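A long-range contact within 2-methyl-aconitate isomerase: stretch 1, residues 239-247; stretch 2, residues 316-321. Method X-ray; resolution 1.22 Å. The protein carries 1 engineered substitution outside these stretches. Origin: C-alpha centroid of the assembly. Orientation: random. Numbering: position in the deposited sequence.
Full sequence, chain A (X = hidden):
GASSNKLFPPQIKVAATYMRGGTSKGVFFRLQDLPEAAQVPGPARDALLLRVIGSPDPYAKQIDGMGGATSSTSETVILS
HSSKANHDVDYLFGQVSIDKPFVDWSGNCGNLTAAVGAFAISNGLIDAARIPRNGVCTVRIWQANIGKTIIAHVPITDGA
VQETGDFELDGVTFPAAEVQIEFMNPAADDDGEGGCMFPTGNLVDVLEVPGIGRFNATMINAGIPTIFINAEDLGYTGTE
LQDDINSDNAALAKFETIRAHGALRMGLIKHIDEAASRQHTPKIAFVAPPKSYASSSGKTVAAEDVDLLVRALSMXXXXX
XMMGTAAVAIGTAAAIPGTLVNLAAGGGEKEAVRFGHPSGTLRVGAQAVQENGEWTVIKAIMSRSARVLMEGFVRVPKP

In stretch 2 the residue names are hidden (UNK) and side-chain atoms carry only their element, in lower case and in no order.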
ATOM      1  N   THR A 239      -8.802  10.883  21.121  1.00 15.18           N
ATOM      2  CA  THR A 239      -7.977  11.645  20.185  1.00 15.85           C
ATOM      3  C   THR A 239      -6.838  10.820  19.586  1.00 15.48           C
ATOM      4  O   THR A 239      -6.013  11.343  18.842  1.00 16.44           O
ATOM      5  CB  THR A 239      -7.361  12.902  20.835  1.00 16.33           C
ATOM      6  OG1 THR A 239      -6.443  12.507  21.862  1.00 18.28           O
ATOM      7  CG2 THR A 239      -8.445  13.807  21.413  1.00 17.67           C
ATOM      8  N   GLU A 240      -6.793   9.537  19.918  1.00 14.60           N
ATOM      9  CA  GLU A 240      -5.690   8.675  19.508  1.00 15.65           C
ATOM     10  C   GLU A 240      -5.539   8.594  17.995  1.00 14.51           C
ATOM     11  O   GLU A 240      -6.525   8.635  17.241  1.00 14.91           O
ATOM     12  CB  GLU A 240      -5.866   7.269  20.079  1.00 15.95           C
ATOM     13  CG  GLU A 240      -5.597   7.156  21.578  1.00 16.71           C
ATOM     14  CD  GLU A 240      -6.695   7.746  22.446  1.00 17.92           C
ATOM     15  OE1 GLU A 240      -7.841   7.898  21.971  1.00 16.47           O
ATOM     16  OE2 GLU A 240      -6.409   8.049  23.627  1.00 18.17           O
ATOM     17  N   LEU A 241      -4.292   8.479  17.561  1.00 14.35           N
ATOM     18  CA  LEU A 241      -3.956   8.238  16.160  1.00 14.72           C
ATOM     19  C   LEU A 241      -3.459   6.803  15.996  1.00 14.42           C
ATOM     20  O   LEU A 241      -3.259   6.099  16.982  1.00 14.83           O
ATOM     21  CB  LEU A 241      -2.901   9.238  15.697  1.00 15.94           C
ATOM     22  CG  LEU A 241      -3.328  10.702  15.810  1.00 16.04           C
ATOM     23  CD1 LEU A 241      -2.234  11.616  15.276  1.00 19.66           C
ATOM     24  CD2 LEU A 241      -4.641  10.928  15.074  1.00 17.61           C
ATOM     25  N   GLN A 242      -3.256   6.364  14.757  1.00 14.28           N
ATOM     26  CA  GLN A 242      -2.882   4.972  14.528  1.00 14.10           C
ATOM     27  C   GLN A 242      -1.643   4.554  15.310  1.00 16.30           C
ATOM     28  O   GLN A 242      -1.604   3.450  15.849  1.00 15.84           O
ATOM     29  CB  GLN A 242      -2.679   4.688  13.048  1.00 13.77           C
ATOM     30  CG  GLN A 242      -3.966   4.619  12.267  1.00 14.80           C
ATOM     31  CD  GLN A 242      -3.713   4.169  10.861  1.00 14.27           C
ATOM     32  OE1 GLN A 242      -2.844   4.712  10.178  1.00 15.78           O
ATOM     33  NE2 GLN A 242      -4.424   3.140  10.431  1.00 12.81           N
ATOM     34  N   ASP A 243      -0.649   5.432  15.394  1.00 15.53           N
ATOM     35  CA  ASP A 243       0.606   5.078  16.067  1.00 18.01           C
ATOM     36  C   ASP A 243       0.448   4.880  17.575  1.00 18.52           C
ATOM     37  O   ASP A 243       1.326   4.302  18.220  1.00 18.95           O
ATOM     38  CB  ASP A 243       1.703   6.106  15.781  1.00 24.37           C
ATOM     39  CG  ASP A 243       2.148   6.097  14.329  1.00 34.38           C
ATOM     40  OD1 ASP A 243       1.979   5.057  13.657  1.00 38.94           O
ATOM     41  OD2 ASP A 243       2.670   7.133  13.862  1.00 44.01           O
ATOM     42  N   ASP A 244      -0.662   5.347  18.135  1.00 16.76           N
ATOM     43  CA  ASP A 244      -0.934   5.157  19.555  1.00 16.31           C
ATOM     44  C   ASP A 244      -1.452   3.759  19.852  1.00 16.90           C
ATOM     45  O   ASP A 244      -1.414   3.312  21.003  1.00 17.93           O
ATOM     46  CB  ASP A 244      -1.951   6.180  20.048  1.00 17.57           C
ATOM     47  CG  ASP A 244      -1.436   7.595  19.972  1.00 21.30           C
ATOM     48  OD1 ASP A 244      -0.258   7.828  20.326  1.00 24.69           O
ATOM     49  OD2 ASP A 244      -2.208   8.481  19.557  1.00 20.16           O
ATOM     50  N   ILE A 245      -1.948   3.069  18.829  1.00 15.63           N
ATOM     51  CA  ILE A 245      -2.616   1.783  19.035  1.00 15.59           C
ATOM     52  C   ILE A 245      -2.032   0.642  18.203  1.00 12.92           C
ATOM     53  O   ILE A 245      -1.905  -0.484  18.690  1.00 15.41           O
ATOM     54  CB  ILE A 245      -4.154   1.915  18.821  1.00 15.78           C
ATOM     55  CG1 ILE A 245      -4.753   2.730  19.979  1.00 19.30           C
ATOM     56  CG2 ILE A 245      -4.830   0.555  18.717  1.00 17.47           C
ATOM     57  CD1 ILE A 245      -6.226   3.064  19.838  1.00 20.31           C
ATOM     58  N   ASN A 246      -1.646   0.928  16.965  1.00 14.56           N
ATOM     59  CA  ASN A 246      -1.352  -0.152  16.030  1.00 13.81           C
ATOM     60  C   ASN A 246      -0.019  -0.862  16.229  1.00 16.17           C
ATOM     61  O   ASN A 246       0.199  -1.920  15.651  1.00 18.53           O
ATOM     62  CB  ASN A 246      -1.568   0.292  14.588  1.00 13.36           C
ATOM     63  CG  ASN A 246      -3.033   0.441  14.263  1.00 12.80           C
ATOM     64  OD1 ASN A 246      -3.885  -0.000  15.033  1.00 13.58           O
ATOM     65  ND2 ASN A 246      -3.339   1.058  13.125  1.00 13.52           N
ATOM     66  N   SER A 247       0.837  -0.294  17.074  1.00 15.76           N
ATOM     67  CA  SER A 247       2.076  -0.960  17.463  1.00 19.25           C
ATOM     68  C   SER A 247       1.964  -1.548  18.869  1.00 19.76           C
ATOM     69  O   SER A 247       2.927  -2.114  19.390  1.00 22.99           O
ATOM     70  CB  SER A 247       3.255   0.017  17.398  1.00 21.38           C
ATOM     71  OG  SER A 247       3.503   0.456  16.070  1.00 26.47           O
ATOM     72  N   UNK A 316      -8.618  -5.768  12.925  1.00 12.91           N
ATOM     73  CA  UNK A 316      -7.615  -5.848  13.965  1.00 14.33           C
ATOM     74  C   UNK A 316      -6.668  -4.667  14.078  1.00 16.98           C
ATOM     75  O   UNK A 316      -5.671  -4.739  14.802  1.00 20.96           O
ATOM     76  N   UNK A 317      -6.959  -3.577  13.378  1.00 14.00           N
ATOM     77  CA  UNK A 317      -6.135  -2.378  13.468  1.00 12.96           C
ATOM     78  C   UNK A 317      -7.016  -1.154  13.585  1.00 12.54           C
ATOM     79  O   UNK A 317      -8.112  -1.135  13.038  1.00 12.15           O
ATOM     80  c   UNK A 317      -2.090  -4.253  13.021  1.00 22.17           C
ATOM     81  c   UNK A 317      -4.198  -3.302  12.060  1.00 17.57           C
ATOM     82  n   UNK A 317      -1.470  -4.413  11.675  1.00 31.79           N
ATOM     83  c   UNK A 317      -5.271  -2.233  12.213  1.00 13.95           C
ATOM     84  c   UNK A 317      -3.071  -3.086  13.048  1.00 20.70           C
ATOM     85  N   UNK A 318      -6.543  -0.129  14.285  1.00 11.77           N
ATOM     86  CA  UNK A 318      -7.219   1.158  14.252  1.00 12.21           C
ATOM     87  C   UNK A 318      -7.253   1.672  12.815  1.00 12.26           C
ATOM     88  O   UNK A 318      -6.220   1.753  12.146  1.00 12.39           O
ATOM     89  c   UNK A 318      -7.314   3.457  15.340  1.00 14.76           C
ATOM     90  c   UNK A 318      -6.437   4.606  15.822  1.00 16.44           C
ATOM     91  c   UNK A 318      -8.460   3.210  16.314  1.00 18.55           C
ATOM     92  c   UNK A 318      -6.510   2.172  15.155  1.00 13.25           C
ATOM     93  N   UNK A 319      -8.448   2.016  12.355  1.00 11.72           N
ATOM     94  CA  UNK A 319      -8.664   2.501  11.006  1.00 11.48           C
ATOM     95  C   UNK A 319      -8.124   3.918  10.847  1.00 12.34           C
ATOM     96  O   UNK A 319      -8.227   4.745  11.753  1.00 11.97           O
ATOM     97  n   UNK A 319     -10.633   3.916   8.703  1.00 12.15           N
ATOM     98  n   UNK A 319     -11.030   2.509   7.132  1.00 12.74           N
ATOM     99  c   UNK A 319     -10.158   2.444  10.695  1.00 11.51           C
ATOM    100  c   UNK A 319     -10.950   3.800   7.434  1.00 12.20           C
ATOM    101  c   UNK A 319     -10.763   1.780   8.260  1.00 13.38           C
ATOM    102  c   UNK A 319     -10.496   2.655   9.258  1.00 11.38           C
ATOM    103  N   UNK A 320      -7.566   4.205   9.672  1.00 11.35           N
ATOM    104  CA  UNK A 320      -6.883   5.472   9.438  1.00 12.03           C
ATOM    105  C   UNK A 320      -7.836   6.662   9.380  1.00 11.93           C
ATOM    106  O   UNK A 320      -7.422   7.810   9.561  1.00 12.55           O
ATOM    107  n   UNK A 320      -8.141   5.029   5.163  1.00 14.43           N
ATOM    108  c   UNK A 320      -7.608   6.226   4.997  1.00 15.79           C
ATOM    109  n   UNK A 320      -6.826   6.485   6.029  1.00 13.27           N
ATOM    110  c   UNK A 320      -6.041   5.394   8.160  1.00 11.77           C
ATOM    111  c   UNK A 320      -7.675   4.497   6.342  1.00 13.80           C
ATOM    112  c   UNK A 320      -6.842   5.413   6.895  1.00 12.86           C
ATOM    113  N   UNK A 321      -9.111   6.398   9.118  1.00 11.20           N
ATOM    114  CA  UNK A 321     -10.103   7.462   9.008  1.00 12.35           C
ATOM    115  C   UNK A 321     -11.394   6.928   9.625  1.00 12.30           C
ATOM    116  O   UNK A 321     -11.435   6.684  10.827  1.00 11.80           O
ATOM    117  c   UNK A 321     -10.276   7.891   7.555  1.00 12.30           C
TER

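Position 316 carries no side-chain atoms at all, and its backbone angles (phi 88°, psi 11°) would jam a CB against the carbonyl oxygen of the preceding residue. Both observations identify Gly-316, which makes no contact with stretch 1.

At position 317 four carbons run in an unbranched row and end in a single nitrogen. The chain leaves the backbone sideways and passes alongside Asn-246, with its third carbon 3.7 Å from Asn-246 CG. An unbranched chain of this length with a terminal amine is lysine. Lys-317 (rotamers m, m, t, p) thus lays the aliphatic part of its chain beside the amide, and Asn-246 OD1 also lies 3.6 Å from Lys-317 CA.

Position 318 has four carbons, forked at the second, and its CA-to-CB bond points toward stretch 1. Both tips of the fork come within 4.5 Å of Ile-245 CD1, and one of them lies 3.7 Å from the carbonyl oxygen of Leu-241. Four carbons branching at the second atom define leucine. In Leu-318, with chi1 t and chi2 p, both tips approach Ile-245 CD1, CD1 at 4.2 Å and CD2 at 4.3 Å, and CD2 is the one near Leu-241 O.

Position 319 shows one carbon leading to a five-membered ring of three carbons and two nitrogens, an imidazole, and is therefore histidine. The CA-to-CB bond of His-319 points away from stretch 1. Its ring serves the local turn instead, with ND1 accepting a hydrogen bond from the backbone N of position 321 at 2.9 Å.

The same pattern, one carbon and a ring of three carbons and two nitrogens, recurs at position 320. Its CB lies 3.6 Å from Gln-242 NE2, but the ring leads away from stretch 1. This is His-320, whose NE2 is hydrogen-bonded elsewhere in the structure.

A single side-chain carbon at position 321, pointing away and out of contact, identifies Ala-321.

The contact combines polar recognition of backbone with a small apolar patch. Two side-chain amides of stretch 1 read the backbone of Leu-318: Asn-246 OD1 accepts from Leu-318 N at 2.8 Å, while Asn-246 ND2 donates to Leu-318 O at 3.1 Å. Gln-242 NE2 donates to that same Leu-318 O at 2.8 Å, nearly linearly, so one carbonyl receives two amides. The weakly bonded helical turn helps set this arrangement, since Asn-246 N donates to Gln-242 O at 2.8 Å and links the two amide-bearing residues. With its polar backbone atoms engaged, Leu-318 packs its side chain against Ile-245, contributing the largest share of the 352 Å² buried between the stretches.

Stretch 2 316-321: GKLHHA
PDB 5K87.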